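PDB 4K7J: GDSL-like Lipase/Acylhydrolase family protein from Neisseria meningitidis, which probably removes O-linked acetyl groups from peptidoglycan, as an esterase of the SGNH (GDSL-like) hydrolase family. Local coordinates for residues G106-L111 with I189-P194. Numbering follows the deposited sequence.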
ATOM      1  N   GLY A 106      18.873  -9.302  -8.654  1.00 19.04           N
ATOM      2  CA  GLY A 106      18.937  -9.011 -10.070  1.00 19.73           C
ATOM      3  C   GLY A 106      19.658  -7.719 -10.355  1.00 19.34           C
ATOM      4  O   GLY A 106      20.192  -7.087  -9.445  1.00 26.97           O
ATOM      5  N   ASN A 107      19.658  -7.306 -11.613  1.00 20.61           N
ATOM      6  CA  ASN A 107      20.406  -6.115 -12.011  1.00 20.09           C
ATOM      7  C   ASN A 107      19.520  -4.941 -12.418  1.00 17.26           C
ATOM      8  O   ASN A 107      20.011  -3.933 -12.917  1.00 20.29           O
ATOM      9  CB  ASN A 107      21.389  -6.449 -13.134  1.00 17.01           C
ATOM     10  CG  ASN A 107      20.707  -7.045 -14.362  1.00 20.95           C
ATOM     11  OD1 ASN A 107      19.509  -6.866 -14.576  1.00 18.80           O
ATOM     12  ND2 ASN A 107      21.486  -7.743 -15.191  1.00 23.37           N
ATOM     13  N   TRP A 108      18.215  -5.072 -12.209  1.00 16.25           N
ATOM     14  CA  TRP A 108      17.296  -3.957 -12.464  1.00 17.46           C
ATOM     15  C   TRP A 108      17.605  -2.760 -11.549  1.00 21.85           C
ATOM     16  O   TRP A 108      18.081  -2.936 -10.421  1.00 20.07           O
ATOM     17  CB  TRP A 108      15.840  -4.405 -12.288  1.00 16.83           C
ATOM     18  CG  TRP A 108      15.398  -5.479 -13.254  1.00 14.24           C
ATOM     19  CD1 TRP A 108      16.157  -6.089 -14.217  1.00 19.49           C
ATOM     20  CD2 TRP A 108      14.098  -6.072 -13.334  1.00 17.75           C
ATOM     21  NE1 TRP A 108      15.400  -7.019 -14.893  1.00 15.27           N
ATOM     22  CE2 TRP A 108      14.136  -7.031 -14.363  1.00 18.31           C
ATOM     23  CE3 TRP A 108      12.901  -5.877 -12.635  1.00 16.08           C
ATOM     24  CZ2 TRP A 108      13.019  -7.793 -14.716  1.00 16.58           C
ATOM     25  CZ3 TRP A 108      11.802  -6.637 -12.976  1.00 14.93           C
ATOM     26  CH2 TRP A 108      11.865  -7.583 -14.010  1.00 17.08           C
ATOM     27  N   GLN A 109      17.341  -1.547 -12.028  1.00 15.98           N
ATOM     28  CA  GLN A 109      17.563  -0.355 -11.203  1.00 18.99           C
ATOM     29  C   GLN A 109      16.271   0.396 -10.901  1.00 19.34           C
ATOM     30  O   GLN A 109      15.629   0.899 -11.815  1.00 15.56           O
ATOM     31  CB  GLN A 109      18.559   0.594 -11.873  1.00 25.11           C
ATOM     32  CG  GLN A 109      18.824   1.841 -11.022  1.00 23.01           C
ATOM     33  CD  GLN A 109      19.407   1.498  -9.648  1.00 40.45           C
ATOM     34  OE1 GLN A 109      20.320   0.665  -9.533  1.00 33.51           O
ATOM     35  NE2 GLN A 109      18.873   2.135  -8.595  1.00 30.55           N
ATOM     36  N   SER A 110      15.904   0.491  -9.622  1.00 16.98           N
ATOM     37  CA  SER A 110      14.665   1.177  -9.241  1.00 16.39           C
ATOM     38  C   SER A 110      14.786   2.703  -9.269  1.00 18.87           C
ATOM     39  O   SER A 110      15.880   3.261  -9.198  1.00 13.70           O
ATOM     40  CB  SER A 110      14.189   0.732  -7.857  1.00 19.48           C
ATOM     41  OG  SER A 110      15.144   1.103  -6.870  1.00 25.91           O
ATOM     42  N   LEU A 111      13.634   3.354  -9.379  1.00 13.15           N
ATOM     43  CA  LEU A 111      13.522   4.805  -9.367  1.00 14.40           C
ATOM     44  C   LEU A 111      12.172   5.104  -8.729  1.00 17.84           C
ATOM     45  O   LEU A 111      11.179   4.443  -9.053  1.00 14.47           O
ATOM     46  CB  LEU A 111      13.559   5.349 -10.797  1.00 17.20           C
ATOM     47  CG  LEU A 111      13.256   6.838 -10.925  1.00 17.71           C
ATOM     48  CD1 LEU A 111      14.427   7.620 -10.373  1.00 16.50           C
ATOM     49  CD2 LEU A 111      12.935   7.237 -12.366  1.00 17.34           C
ATOM     50  N   ILE A 189      12.672 -13.251 -14.155  1.00 14.84           N
ATOM     51  CA  ILE A 189      12.221 -12.466 -15.286  1.00 18.43           C
ATOM     52  C   ILE A 189      13.429 -11.933 -16.043  1.00 22.94           C
ATOM     53  O   ILE A 189      14.307 -11.286 -15.458  1.00 15.55           O
ATOM     54  CB  ILE A 189      11.344 -11.284 -14.819  1.00 16.82           C
ATOM     55  CG1 ILE A 189      10.170 -11.808 -13.986  1.00 20.21           C
ATOM     56  CG2 ILE A 189      10.848 -10.476 -16.009  1.00 13.61           C
ATOM     57  CD1 ILE A 189       9.450 -10.728 -13.207  1.00 22.22           C
ATOM     58  N   HIS A 190      13.461 -12.219 -17.343  1.00 19.06           N
ATOM     59  CA  HIS A 190      14.596 -11.880 -18.201  1.00 19.98           C
ATOM     60  C   HIS A 190      14.146 -10.896 -19.266  1.00 15.88           C
ATOM     61  O   HIS A 190      13.106 -11.095 -19.895  1.00 20.98           O
ATOM     62  CB  HIS A 190      15.133 -13.153 -18.894  1.00 18.14           C
ATOM     63  CG  HIS A 190      15.939 -14.044 -17.998  1.00 20.79           C
ATOM     64  ND1 HIS A 190      16.177 -15.374 -18.284  1.00 21.81           N
ATOM     65  CD2 HIS A 190      16.573 -13.793 -16.827  1.00 21.98           C
ATOM     66  CE1 HIS A 190      16.923 -15.901 -17.329  1.00 22.19           C
ATOM     67  NE2 HIS A 190      17.173 -14.964 -16.431  1.00 20.27           N
ATOM     68  N   THR A 191      14.920  -9.841 -19.477  1.00 14.71           N
ATOM     69  CA  THR A 191      14.581  -8.859 -20.509  1.00 16.59           C
ATOM     70  C   THR A 191      15.727  -8.694 -21.492  1.00 21.14           C
ATOM     71  O   THR A 191      16.775  -8.141 -21.156  1.00 18.50           O
ATOM     72  CB  THR A 191      14.214  -7.480 -19.911  1.00 14.45           C
ATOM     73  OG1 THR A 191      15.293  -6.999 -19.100  1.00 19.43           O
ATOM     74  CG2 THR A 191      12.971  -7.587 -19.042  1.00 16.57           C
ATOM     75  N   GLU A 192      15.524  -9.183 -22.711  1.00 20.56           N
ATOM     76  CA  GLU A 192      16.537  -9.042 -23.744  1.00 19.15           C
ATOM     77  C   GLU A 192      16.774  -7.565 -24.038  1.00 18.88           C
ATOM     78  O   GLU A 192      17.908  -7.112 -24.030  1.00 20.27           O
ATOM     79  CB  GLU A 192      16.141  -9.809 -25.009  1.00 16.61           C
ATOM     80  CG  GLU A 192      16.897  -9.391 -26.275  1.00 18.91           C
ATOM     81  CD  GLU A 192      18.359  -9.829 -26.298  1.00 22.17           C
ATOM     82  OE1 GLU A 192      18.846 -10.440 -25.316  1.00 18.74           O
ATOM     83  OE2 GLU A 192      19.024  -9.551 -27.316  1.00 20.91           O
ATOM     84  N   MET A 193      15.697  -6.829 -24.290  1.00 18.26           N
ATOM     85  CA  MET A 193      15.753  -5.386 -24.496  1.00 23.05           C
ATOM     86  C   MET A 193      15.133  -4.639 -23.297  1.00 19.86           C
ATOM     87  O   MET A 193      14.455  -5.253 -22.471  1.00 19.24           O
ATOM     88  CB  MET A 193      15.072  -5.016 -25.821  1.00 21.70           C
ATOM     89  CG  MET A 193      15.934  -5.299 -27.072  1.00 23.89           C
ATOM     90  SD  MET A 193      17.439  -4.291 -27.218  1.00 41.42           S
ATOM     91  CE  MET A 193      18.677  -5.451 -26.668  1.00 25.11           C
ATOM     92  N   PRO A 194      15.375  -3.318 -23.188  1.00 20.05           N
ATOM     93  CA  PRO A 194      14.944  -2.605 -21.977  1.00 19.74           C
ATOM     94  C   PRO A 194      13.439  -2.435 -21.817  1.00 16.33           C
ATOM     95  O   PRO A 194      12.736  -2.135 -22.785  1.00 15.24           O
ATOM     96  CB  PRO A 194      15.579  -1.217 -22.140  1.00 16.89           C
ATOM     97  CG  PRO A 194      16.753  -1.446 -23.066  1.00 20.46           C
ATOM     98  CD  PRO A 194      16.255  -2.477 -24.028  1.00 20.47           C
TER
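Trp108 reaches across to Ile189 and Thr191 inside a beta-sandwich, the part of the chain in which two five-stranded antiparallel sheets pack together beside the alpha/beta domain of the SGNH hydrolase. Residues 106-111 pass from one sheet to the other, from strand 102-106 to strand 109-112, and residues 189-194 do the same, from strand 187-191 towards strand 195-203. Trp108 therefore stands at one crossing between the sheets and faces the other.

The apolar part of the contact is an edge approach. Ile189 sets its CG2 methyl in the plane of the indole, against the rim of the six-membered ring, with CG2 3.7 Å from Trp108 CH2. Its CB is almost as near, 3.8 Å from the same CH2, and the two side chains cross at about a right angle. A large flat residue suits this place because the backbones are far apart: the CA atoms of Trp108 and Thr191 lie 9.8 Å from each other, and the indole spans the gap. The CB of Trp108 already points to strand 187-191, and a chi1 of -63°, with CG beside the backbone N and anti to the carbonyl carbon, keeps the ring on that course. The branched Ile189 uses its gamma methyl here and also touches Ile200, while Trp108 packs on Met135 and Ile197, so both sheets contribute to this buried apolar cluster.

The polar part lies beside the indole. Thr191 OG1 is hydrogen-bonded to Thr129 OG1 and Gly130 O, which satisfies the buried hydroxyl; a beta-branched residue is also at home in the extended backbone ending strand 187-191. Towards the indole it makes a looser contact without a hydrogen bond: Thr191 OG1 lies obliquely to the ring, 4.2 Å from Trp108 NE1.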